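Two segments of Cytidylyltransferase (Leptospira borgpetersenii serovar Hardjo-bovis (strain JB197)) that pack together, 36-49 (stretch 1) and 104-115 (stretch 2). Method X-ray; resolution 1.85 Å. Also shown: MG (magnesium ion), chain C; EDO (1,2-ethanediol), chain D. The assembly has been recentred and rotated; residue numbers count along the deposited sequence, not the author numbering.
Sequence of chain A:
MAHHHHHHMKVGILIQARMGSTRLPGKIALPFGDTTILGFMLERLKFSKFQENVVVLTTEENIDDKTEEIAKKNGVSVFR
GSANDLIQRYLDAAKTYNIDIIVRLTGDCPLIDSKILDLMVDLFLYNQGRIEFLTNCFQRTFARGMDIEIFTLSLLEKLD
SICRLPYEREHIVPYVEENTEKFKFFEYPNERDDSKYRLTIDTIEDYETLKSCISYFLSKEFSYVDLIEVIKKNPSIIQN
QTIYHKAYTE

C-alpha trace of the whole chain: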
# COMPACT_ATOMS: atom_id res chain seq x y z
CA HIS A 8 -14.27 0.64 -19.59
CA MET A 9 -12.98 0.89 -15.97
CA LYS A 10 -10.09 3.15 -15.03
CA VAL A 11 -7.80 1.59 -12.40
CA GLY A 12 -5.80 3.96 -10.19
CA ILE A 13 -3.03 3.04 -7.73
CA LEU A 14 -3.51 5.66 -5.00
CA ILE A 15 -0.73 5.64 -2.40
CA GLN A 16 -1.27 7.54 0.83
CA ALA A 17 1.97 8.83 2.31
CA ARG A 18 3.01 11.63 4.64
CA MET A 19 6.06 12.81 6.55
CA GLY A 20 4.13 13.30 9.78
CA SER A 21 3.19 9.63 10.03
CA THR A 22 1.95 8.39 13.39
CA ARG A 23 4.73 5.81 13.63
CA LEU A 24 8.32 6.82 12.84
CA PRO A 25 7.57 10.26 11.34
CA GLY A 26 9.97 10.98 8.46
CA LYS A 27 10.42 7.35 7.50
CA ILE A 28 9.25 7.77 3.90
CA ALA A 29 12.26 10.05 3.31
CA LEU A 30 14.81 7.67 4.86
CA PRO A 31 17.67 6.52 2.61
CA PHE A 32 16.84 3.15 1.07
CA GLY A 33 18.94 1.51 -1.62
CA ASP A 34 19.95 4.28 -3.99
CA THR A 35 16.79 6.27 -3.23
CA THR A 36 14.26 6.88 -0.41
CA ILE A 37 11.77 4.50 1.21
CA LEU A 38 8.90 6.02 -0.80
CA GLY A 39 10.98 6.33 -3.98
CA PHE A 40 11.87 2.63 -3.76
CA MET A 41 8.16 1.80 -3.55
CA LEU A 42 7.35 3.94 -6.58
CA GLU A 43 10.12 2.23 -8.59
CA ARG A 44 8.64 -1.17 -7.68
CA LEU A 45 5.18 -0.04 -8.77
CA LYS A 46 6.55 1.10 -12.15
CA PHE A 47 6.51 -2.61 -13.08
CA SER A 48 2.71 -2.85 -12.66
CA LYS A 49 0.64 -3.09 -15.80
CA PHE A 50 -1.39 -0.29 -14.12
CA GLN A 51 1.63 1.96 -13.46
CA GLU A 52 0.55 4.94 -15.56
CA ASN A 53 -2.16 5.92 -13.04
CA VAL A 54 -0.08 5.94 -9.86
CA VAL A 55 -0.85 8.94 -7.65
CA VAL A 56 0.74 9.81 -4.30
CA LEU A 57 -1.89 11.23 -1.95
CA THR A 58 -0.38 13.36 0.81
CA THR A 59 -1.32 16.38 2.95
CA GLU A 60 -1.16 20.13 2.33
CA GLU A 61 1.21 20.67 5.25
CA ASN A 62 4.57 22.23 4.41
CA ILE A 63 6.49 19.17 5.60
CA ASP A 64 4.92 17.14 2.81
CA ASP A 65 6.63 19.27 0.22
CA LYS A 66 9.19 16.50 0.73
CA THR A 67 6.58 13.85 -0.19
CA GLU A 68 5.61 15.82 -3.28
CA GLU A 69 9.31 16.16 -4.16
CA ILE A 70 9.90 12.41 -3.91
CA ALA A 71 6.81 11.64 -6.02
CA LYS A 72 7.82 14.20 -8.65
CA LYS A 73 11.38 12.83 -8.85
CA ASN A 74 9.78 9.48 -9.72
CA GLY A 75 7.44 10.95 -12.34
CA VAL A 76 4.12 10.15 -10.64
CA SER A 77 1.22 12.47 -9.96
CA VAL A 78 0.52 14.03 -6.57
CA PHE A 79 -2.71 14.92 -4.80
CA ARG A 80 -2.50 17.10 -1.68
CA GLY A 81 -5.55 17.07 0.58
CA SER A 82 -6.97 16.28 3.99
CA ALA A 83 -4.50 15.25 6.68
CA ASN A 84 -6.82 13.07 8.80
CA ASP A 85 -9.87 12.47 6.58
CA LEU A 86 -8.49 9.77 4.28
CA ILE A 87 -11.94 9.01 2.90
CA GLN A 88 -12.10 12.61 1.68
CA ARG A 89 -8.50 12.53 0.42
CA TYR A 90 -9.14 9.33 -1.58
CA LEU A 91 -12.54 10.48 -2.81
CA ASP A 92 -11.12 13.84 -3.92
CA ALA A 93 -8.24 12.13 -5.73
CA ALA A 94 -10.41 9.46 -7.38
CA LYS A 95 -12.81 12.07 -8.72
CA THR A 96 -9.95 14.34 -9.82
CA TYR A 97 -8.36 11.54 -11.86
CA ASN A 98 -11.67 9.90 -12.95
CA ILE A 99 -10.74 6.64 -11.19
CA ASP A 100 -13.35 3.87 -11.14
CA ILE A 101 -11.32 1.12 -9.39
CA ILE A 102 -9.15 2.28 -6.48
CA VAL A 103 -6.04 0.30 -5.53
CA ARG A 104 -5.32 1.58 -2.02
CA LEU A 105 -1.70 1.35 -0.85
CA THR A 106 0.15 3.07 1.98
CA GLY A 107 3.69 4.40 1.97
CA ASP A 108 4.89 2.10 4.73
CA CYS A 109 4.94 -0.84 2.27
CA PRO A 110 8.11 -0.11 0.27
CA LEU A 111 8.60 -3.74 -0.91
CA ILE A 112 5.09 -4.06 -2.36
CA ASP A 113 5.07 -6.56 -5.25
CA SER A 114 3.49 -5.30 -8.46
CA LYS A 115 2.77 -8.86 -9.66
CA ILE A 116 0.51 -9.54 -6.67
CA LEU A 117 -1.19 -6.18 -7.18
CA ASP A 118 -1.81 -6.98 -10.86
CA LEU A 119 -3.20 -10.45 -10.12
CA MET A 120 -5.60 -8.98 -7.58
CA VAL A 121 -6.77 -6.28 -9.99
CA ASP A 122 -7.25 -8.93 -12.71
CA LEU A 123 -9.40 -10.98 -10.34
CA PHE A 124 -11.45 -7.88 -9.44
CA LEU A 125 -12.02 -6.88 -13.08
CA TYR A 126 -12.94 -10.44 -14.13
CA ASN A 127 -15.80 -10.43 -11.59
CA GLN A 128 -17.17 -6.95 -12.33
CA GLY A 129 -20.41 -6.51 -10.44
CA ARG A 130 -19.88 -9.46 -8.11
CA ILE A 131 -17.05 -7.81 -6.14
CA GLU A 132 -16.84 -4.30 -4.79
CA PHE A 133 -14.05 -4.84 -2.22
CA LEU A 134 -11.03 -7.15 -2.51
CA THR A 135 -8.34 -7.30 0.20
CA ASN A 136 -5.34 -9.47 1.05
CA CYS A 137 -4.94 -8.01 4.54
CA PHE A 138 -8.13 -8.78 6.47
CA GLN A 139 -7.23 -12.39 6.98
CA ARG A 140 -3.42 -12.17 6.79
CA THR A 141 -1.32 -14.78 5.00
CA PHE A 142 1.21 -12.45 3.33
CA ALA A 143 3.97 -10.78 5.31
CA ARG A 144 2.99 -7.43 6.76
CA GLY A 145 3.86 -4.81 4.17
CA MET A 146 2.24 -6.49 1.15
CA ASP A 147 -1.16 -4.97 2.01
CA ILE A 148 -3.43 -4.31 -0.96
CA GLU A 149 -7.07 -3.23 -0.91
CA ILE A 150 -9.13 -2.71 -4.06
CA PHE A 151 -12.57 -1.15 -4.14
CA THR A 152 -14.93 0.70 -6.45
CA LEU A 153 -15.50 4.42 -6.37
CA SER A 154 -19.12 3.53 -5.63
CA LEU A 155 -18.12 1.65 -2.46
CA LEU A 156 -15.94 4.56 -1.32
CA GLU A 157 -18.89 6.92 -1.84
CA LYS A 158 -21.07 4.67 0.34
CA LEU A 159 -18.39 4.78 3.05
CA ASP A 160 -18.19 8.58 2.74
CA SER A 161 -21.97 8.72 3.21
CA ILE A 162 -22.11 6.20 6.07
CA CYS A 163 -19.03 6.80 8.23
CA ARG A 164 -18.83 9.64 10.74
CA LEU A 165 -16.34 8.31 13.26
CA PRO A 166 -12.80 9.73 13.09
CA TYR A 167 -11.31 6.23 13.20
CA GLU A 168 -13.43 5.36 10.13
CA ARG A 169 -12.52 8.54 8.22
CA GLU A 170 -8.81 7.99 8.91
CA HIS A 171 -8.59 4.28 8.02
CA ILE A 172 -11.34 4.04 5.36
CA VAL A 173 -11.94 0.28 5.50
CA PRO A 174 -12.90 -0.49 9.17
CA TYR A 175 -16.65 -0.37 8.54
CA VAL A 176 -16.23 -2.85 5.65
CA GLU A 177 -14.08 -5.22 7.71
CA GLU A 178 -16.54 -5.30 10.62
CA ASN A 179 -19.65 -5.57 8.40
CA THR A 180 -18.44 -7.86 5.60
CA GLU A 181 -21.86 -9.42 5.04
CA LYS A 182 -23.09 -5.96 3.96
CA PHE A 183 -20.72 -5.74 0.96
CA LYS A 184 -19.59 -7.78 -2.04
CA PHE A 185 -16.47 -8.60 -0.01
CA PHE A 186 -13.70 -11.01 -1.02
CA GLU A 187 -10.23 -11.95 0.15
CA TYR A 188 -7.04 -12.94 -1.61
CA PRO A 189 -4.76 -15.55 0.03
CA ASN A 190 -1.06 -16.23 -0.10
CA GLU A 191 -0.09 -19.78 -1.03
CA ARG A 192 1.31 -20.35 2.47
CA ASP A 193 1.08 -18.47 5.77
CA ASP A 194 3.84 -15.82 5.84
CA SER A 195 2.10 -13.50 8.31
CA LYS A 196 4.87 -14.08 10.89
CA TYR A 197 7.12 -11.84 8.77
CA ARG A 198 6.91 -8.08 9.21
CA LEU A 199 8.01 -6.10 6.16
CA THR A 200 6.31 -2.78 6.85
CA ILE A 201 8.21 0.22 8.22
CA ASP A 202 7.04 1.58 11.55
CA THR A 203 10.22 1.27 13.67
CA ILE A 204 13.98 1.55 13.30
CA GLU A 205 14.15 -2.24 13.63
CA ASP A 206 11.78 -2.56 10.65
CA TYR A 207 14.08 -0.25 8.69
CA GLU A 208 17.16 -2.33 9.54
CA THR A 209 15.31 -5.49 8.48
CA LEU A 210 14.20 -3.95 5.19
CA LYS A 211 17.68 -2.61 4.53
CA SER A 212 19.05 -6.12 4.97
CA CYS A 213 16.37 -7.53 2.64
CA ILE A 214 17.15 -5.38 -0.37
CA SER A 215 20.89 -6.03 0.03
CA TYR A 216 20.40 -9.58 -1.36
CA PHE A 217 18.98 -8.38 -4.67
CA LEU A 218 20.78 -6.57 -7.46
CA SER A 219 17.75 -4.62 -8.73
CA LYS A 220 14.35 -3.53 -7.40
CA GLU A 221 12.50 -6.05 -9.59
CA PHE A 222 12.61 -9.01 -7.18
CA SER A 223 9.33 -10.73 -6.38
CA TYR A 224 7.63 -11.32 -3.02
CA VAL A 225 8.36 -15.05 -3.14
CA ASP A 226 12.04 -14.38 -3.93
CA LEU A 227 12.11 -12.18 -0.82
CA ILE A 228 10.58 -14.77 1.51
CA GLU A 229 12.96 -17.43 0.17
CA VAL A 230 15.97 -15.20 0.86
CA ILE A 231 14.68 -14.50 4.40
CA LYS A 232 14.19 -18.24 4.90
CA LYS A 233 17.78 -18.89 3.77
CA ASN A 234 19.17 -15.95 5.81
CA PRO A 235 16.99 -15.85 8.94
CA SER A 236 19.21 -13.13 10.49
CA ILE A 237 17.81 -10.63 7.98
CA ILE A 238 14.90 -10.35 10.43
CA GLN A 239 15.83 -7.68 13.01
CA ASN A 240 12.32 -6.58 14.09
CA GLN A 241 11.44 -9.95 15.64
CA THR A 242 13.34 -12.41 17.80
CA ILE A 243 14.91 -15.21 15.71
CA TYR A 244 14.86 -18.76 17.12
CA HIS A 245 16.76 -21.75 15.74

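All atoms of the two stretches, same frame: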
# COMPACT_ATOMS: atom_id res chain seq x y z
N THR A 36 14.96 6.78 -1.68
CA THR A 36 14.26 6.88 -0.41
C THR A 36 13.30 5.70 -0.25
O THR A 36 13.02 4.95 -1.19
CB THR A 36 13.48 8.19 -0.33
OG1 THR A 36 12.50 8.20 -1.39
CG2 THR A 36 14.43 9.40 -0.47
N ILE A 37 12.77 5.55 0.97
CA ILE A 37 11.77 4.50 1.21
C ILE A 37 10.61 4.63 0.22
O ILE A 37 10.24 3.67 -0.47
CB ILE A 37 11.27 4.56 2.67
CG1 ILE A 37 12.31 3.93 3.61
CG2 ILE A 37 9.92 3.89 2.80
CD1 ILE A 37 12.32 2.42 3.59
N LEU A 38 10.03 5.83 0.12
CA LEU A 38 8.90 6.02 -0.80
C LEU A 38 9.34 5.91 -2.25
O LEU A 38 8.62 5.33 -3.08
CB LEU A 38 8.23 7.37 -0.54
CG LEU A 38 7.00 7.69 -1.42
CD1 LEU A 38 5.94 6.57 -1.42
CD2 LEU A 38 6.36 8.99 -0.96
N GLY A 39 10.51 6.46 -2.60
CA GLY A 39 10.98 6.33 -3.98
C GLY A 39 11.19 4.88 -4.41
O GLY A 39 10.86 4.49 -5.54
N PHE A 40 11.73 4.06 -3.51
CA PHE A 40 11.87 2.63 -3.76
C PHE A 40 10.53 2.00 -4.09
O PHE A 40 10.42 1.19 -5.03
CB PHE A 40 12.50 1.97 -2.54
CG PHE A 40 13.18 0.67 -2.84
CD1 PHE A 40 14.57 0.61 -2.94
CD2 PHE A 40 12.44 -0.49 -3.02
CE1 PHE A 40 15.22 -0.58 -3.20
CE2 PHE A 40 13.10 -1.70 -3.30
CZ PHE A 40 14.48 -1.74 -3.40
N MET A 41 9.50 2.32 -3.30
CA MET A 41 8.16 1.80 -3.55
C MET A 41 7.65 2.20 -4.93
O MET A 41 7.12 1.36 -5.67
CB MET A 41 7.21 2.31 -2.47
CG MET A 41 5.85 1.60 -2.47
SD MET A 41 4.74 2.38 -1.29
CE MET A 41 3.26 1.36 -1.53
N LEU A 42 7.81 3.47 -5.29
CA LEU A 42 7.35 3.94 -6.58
C LEU A 42 8.08 3.21 -7.71
O LEU A 42 7.46 2.82 -8.70
CB LEU A 42 7.54 5.45 -6.68
CG LEU A 42 6.68 6.29 -5.71
CD1 LEU A 42 6.95 7.77 -5.87
CD2 LEU A 42 5.19 6.01 -5.91
N GLU A 43 9.39 2.98 -7.56
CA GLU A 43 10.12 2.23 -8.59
C GLU A 43 9.60 0.81 -8.73
O GLU A 43 9.51 0.28 -9.84
CB GLU A 43 11.62 2.22 -8.27
CG GLU A 43 12.28 3.57 -8.45
CD GLU A 43 13.78 3.47 -8.43
OE1 GLU A 43 14.33 2.56 -9.06
OE2 GLU A 43 14.40 4.31 -7.76
N ARG A 44 9.22 0.17 -7.61
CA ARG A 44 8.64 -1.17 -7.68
C ARG A 44 7.27 -1.16 -8.35
O ARG A 44 6.93 -2.10 -9.08
CB ARG A 44 8.57 -1.76 -6.27
CG ARG A 44 9.96 -2.22 -5.80
CD ARG A 44 9.94 -2.84 -4.42
NE ARG A 44 9.16 -4.08 -4.34
CZ ARG A 44 9.57 -5.28 -4.74
NH1 ARG A 44 10.76 -5.45 -5.32
NH2 ARG A 44 8.78 -6.34 -4.57
N LEU A 45 6.49 -0.11 -8.14
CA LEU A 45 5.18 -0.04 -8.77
C LEU A 45 5.25 0.34 -10.25
O LEU A 45 4.25 0.18 -10.96
CB LEU A 45 4.30 0.96 -8.01
CG LEU A 45 3.91 0.46 -6.63
CD1 LEU A 45 3.34 1.61 -5.80
CD2 LEU A 45 2.87 -0.61 -6.77
N LYS A 46 6.39 0.85 -10.72
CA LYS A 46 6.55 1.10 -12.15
C LYS A 46 6.42 -0.17 -12.97
O LYS A 46 6.13 -0.09 -14.17
CB LYS A 46 7.90 1.76 -12.44
N PHE A 47 6.63 -1.34 -12.36
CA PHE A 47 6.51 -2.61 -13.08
C PHE A 47 5.07 -3.10 -13.20
O PHE A 47 4.83 -4.11 -13.87
CB PHE A 47 7.36 -3.68 -12.39
CG PHE A 47 8.85 -3.40 -12.44
CD1 PHE A 47 9.60 -3.73 -13.56
CD2 PHE A 47 9.49 -2.81 -11.36
CE1 PHE A 47 10.96 -3.48 -13.61
CE2 PHE A 47 10.85 -2.56 -11.41
CZ PHE A 47 11.58 -2.89 -12.53
N SER A 48 4.11 -2.43 -12.57
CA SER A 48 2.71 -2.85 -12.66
C SER A 48 2.16 -2.55 -14.05
O SER A 48 2.49 -1.53 -14.66
CB SER A 48 1.87 -2.13 -11.61
OG SER A 48 0.48 -2.36 -11.82
N LYS A 49 1.31 -3.45 -14.55
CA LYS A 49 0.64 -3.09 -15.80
C LYS A 49 -0.30 -1.90 -15.62
O LYS A 49 -0.75 -1.34 -16.61
CB LYS A 49 -0.11 -4.30 -16.37
CG LYS A 49 -1.18 -4.87 -15.46
CD LYS A 49 -2.13 -5.81 -16.23
CE LYS A 49 -1.74 -7.27 -16.11
NZ LYS A 49 -2.87 -8.17 -16.47
N ARG A 104 -5.79 0.82 -3.17
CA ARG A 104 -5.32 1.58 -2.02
C ARG A 104 -4.05 0.96 -1.46
O ARG A 104 -4.07 -0.21 -1.06
CB ARG A 104 -6.38 1.64 -0.93
CG ARG A 104 -5.83 2.48 0.23
CD ARG A 104 -6.44 2.15 1.52
NE ARG A 104 -5.99 3.01 2.62
CZ ARG A 104 -6.30 2.72 3.88
NH1 ARG A 104 -6.98 1.60 4.11
NH2 ARG A 104 -5.94 3.52 4.88
N LEU A 105 -2.96 1.73 -1.45
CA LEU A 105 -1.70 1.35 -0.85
C LEU A 105 -1.28 2.45 0.11
O LEU A 105 -1.71 3.60 -0.01
CB LEU A 105 -0.56 1.17 -1.86
CG LEU A 105 -0.82 0.24 -3.05
CD1 LEU A 105 0.40 0.27 -3.97
CD2 LEU A 105 -1.12 -1.17 -2.57
N THR A 106 -0.39 2.10 1.03
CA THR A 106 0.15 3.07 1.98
C THR A 106 1.67 3.06 1.88
O THR A 106 2.29 2.02 1.59
CB THR A 106 -0.27 2.77 3.41
OG1 THR A 106 0.37 1.57 3.86
CG2 THR A 106 -1.79 2.61 3.52
N GLY A 107 2.26 4.22 2.13
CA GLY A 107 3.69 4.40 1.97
C GLY A 107 4.57 3.71 2.99
O GLY A 107 5.79 3.93 3.01
N ASP A 108 4.01 2.89 3.87
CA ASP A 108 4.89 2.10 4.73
C ASP A 108 5.08 0.68 4.19
O ASP A 108 5.50 -0.21 4.94
CB ASP A 108 4.36 2.06 6.15
CG ASP A 108 2.93 1.67 6.21
OD1 ASP A 108 2.44 1.04 5.23
OD2 ASP A 108 2.29 2.04 7.22
N CYS A 109 4.77 0.46 2.92
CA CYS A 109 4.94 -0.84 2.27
C CYS A 109 5.92 -0.74 1.10
O CYS A 109 5.56 -1.03 -0.05
CB CYS A 109 3.60 -1.36 1.78
SG CYS A 109 2.44 -1.74 3.10
N PRO A 110 7.18 -0.39 1.37
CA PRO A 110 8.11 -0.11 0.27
C PRO A 110 8.45 -1.32 -0.60
O PRO A 110 8.92 -1.11 -1.72
CB PRO A 110 9.36 0.39 0.99
CG PRO A 110 9.29 -0.28 2.33
CD PRO A 110 7.83 -0.19 2.68
N LEU A 111 8.27 -2.56 -0.12
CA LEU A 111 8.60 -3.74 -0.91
C LEU A 111 7.39 -4.35 -1.59
O LEU A 111 7.45 -5.51 -2.02
CB LEU A 111 9.31 -4.80 -0.06
CG LEU A 111 10.56 -4.30 0.67
CD1 LEU A 111 11.32 -5.43 1.30
CD2 LEU A 111 11.48 -3.51 -0.26
N ILE A 112 6.29 -3.59 -1.69
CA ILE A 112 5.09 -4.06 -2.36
C ILE A 112 5.45 -4.68 -3.71
O ILE A 112 6.34 -4.19 -4.41
CB ILE A 112 4.10 -2.89 -2.51
CG1 ILE A 112 2.70 -3.40 -2.83
CG2 ILE A 112 4.64 -1.82 -3.51
CD1 ILE A 112 1.94 -3.86 -1.59
N ASP A 113 4.77 -5.77 -4.05
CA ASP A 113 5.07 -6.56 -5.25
C ASP A 113 4.02 -6.26 -6.31
O ASP A 113 2.82 -6.49 -6.08
CB ASP A 113 5.12 -8.05 -4.92
CG ASP A 113 5.49 -8.94 -6.13
OD1 ASP A 113 5.17 -8.59 -7.28
OD2 ASP A 113 6.08 -10.02 -5.93
N SER A 114 4.45 -5.72 -7.45
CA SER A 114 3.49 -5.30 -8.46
C SER A 114 2.79 -6.50 -9.09
O SER A 114 1.66 -6.36 -9.59
CB SER A 114 4.18 -4.43 -9.51
OG SER A 114 5.02 -5.22 -10.35
N LYS A 115 3.41 -7.69 -9.06
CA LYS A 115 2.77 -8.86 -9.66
C LYS A 115 1.56 -9.30 -8.84
O LYS A 115 0.53 -9.69 -9.40
CB LYS A 115 3.77 -10.02 -9.81
MG MG C . 0.86 1.32 8.28
C1 EDO D . 8.47 -6.33 -9.30
O1 EDO D . 7.28 -6.64 -10.05
C2 EDO D . 8.12 -5.77 -7.92
O2 EDO D . 7.20 -4.67 -8.05
O HOH W 1 3.59 -6.53 -12.14
O HOH W 2 2.38 -0.35 9.09
O HOH W 3 2.06 2.76 9.88
O HOH W 4 -0.83 0.16 9.54

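The most unusual feature of this contact is a single arginine whose side chain is spent on backbone carbonyls. Arg 44, on the helix, points its CA-to-CB bond toward the loop, and its NE donates to Ile 112 O at 2.8 Å, with that oxygen at the edge of the guanidinium, near its plane. Two weak hydrogen bonds from NH2 join it, to Leu 111 O at 3.0 Å and to Ile 112 O at 3.3 Å. All three of these bonds end on main-chain oxygens, so this arginine's polar contact reads the path of the chain rather than side-chain identity. Pro 110 O is less fortunate: it lies 3.4 Å from Arg 44 CD and 3.5 Å from Met 41 CA, the latter a CA-H...O contact, yet it is buried without a conventional partner.

Met 41 is the apolar counterpart. With all three chi angles t, it extends along the loop, placing its CE 3.8 Å from Leu 105 CB and its CG 3.8 Å from Ile 112 CG2. Its SD sits 4.0 Å from Gly 107 CA, while its CA approaches Pro 110 CA to 4.3 Å, a close backbone pairing. Leu 45 carries the packing on, with CD1 3.7 Å from Leu 105 CD1 and CD2 3.9 Å from Ile 112 CG2. Near the start of the helix, Ile 37 CG2 rests 4.0 Å from Pro 110 CB.

Each segment also braces itself. Thr 36 caps the first helix, its OG1 accepting from Gly 39 N at 2.9 Å; Asp 113 caps the second, its OD1 accepting from Lys 115 N at 2.7 Å.

At the far end, solvent molecules join the segments. Ethanediol O2 donates to Arg 44 O (2.8 Å) and accepts from Ser 114 N (3.0 Å), while water 1 links Phe 47 O to Ser 114 OG.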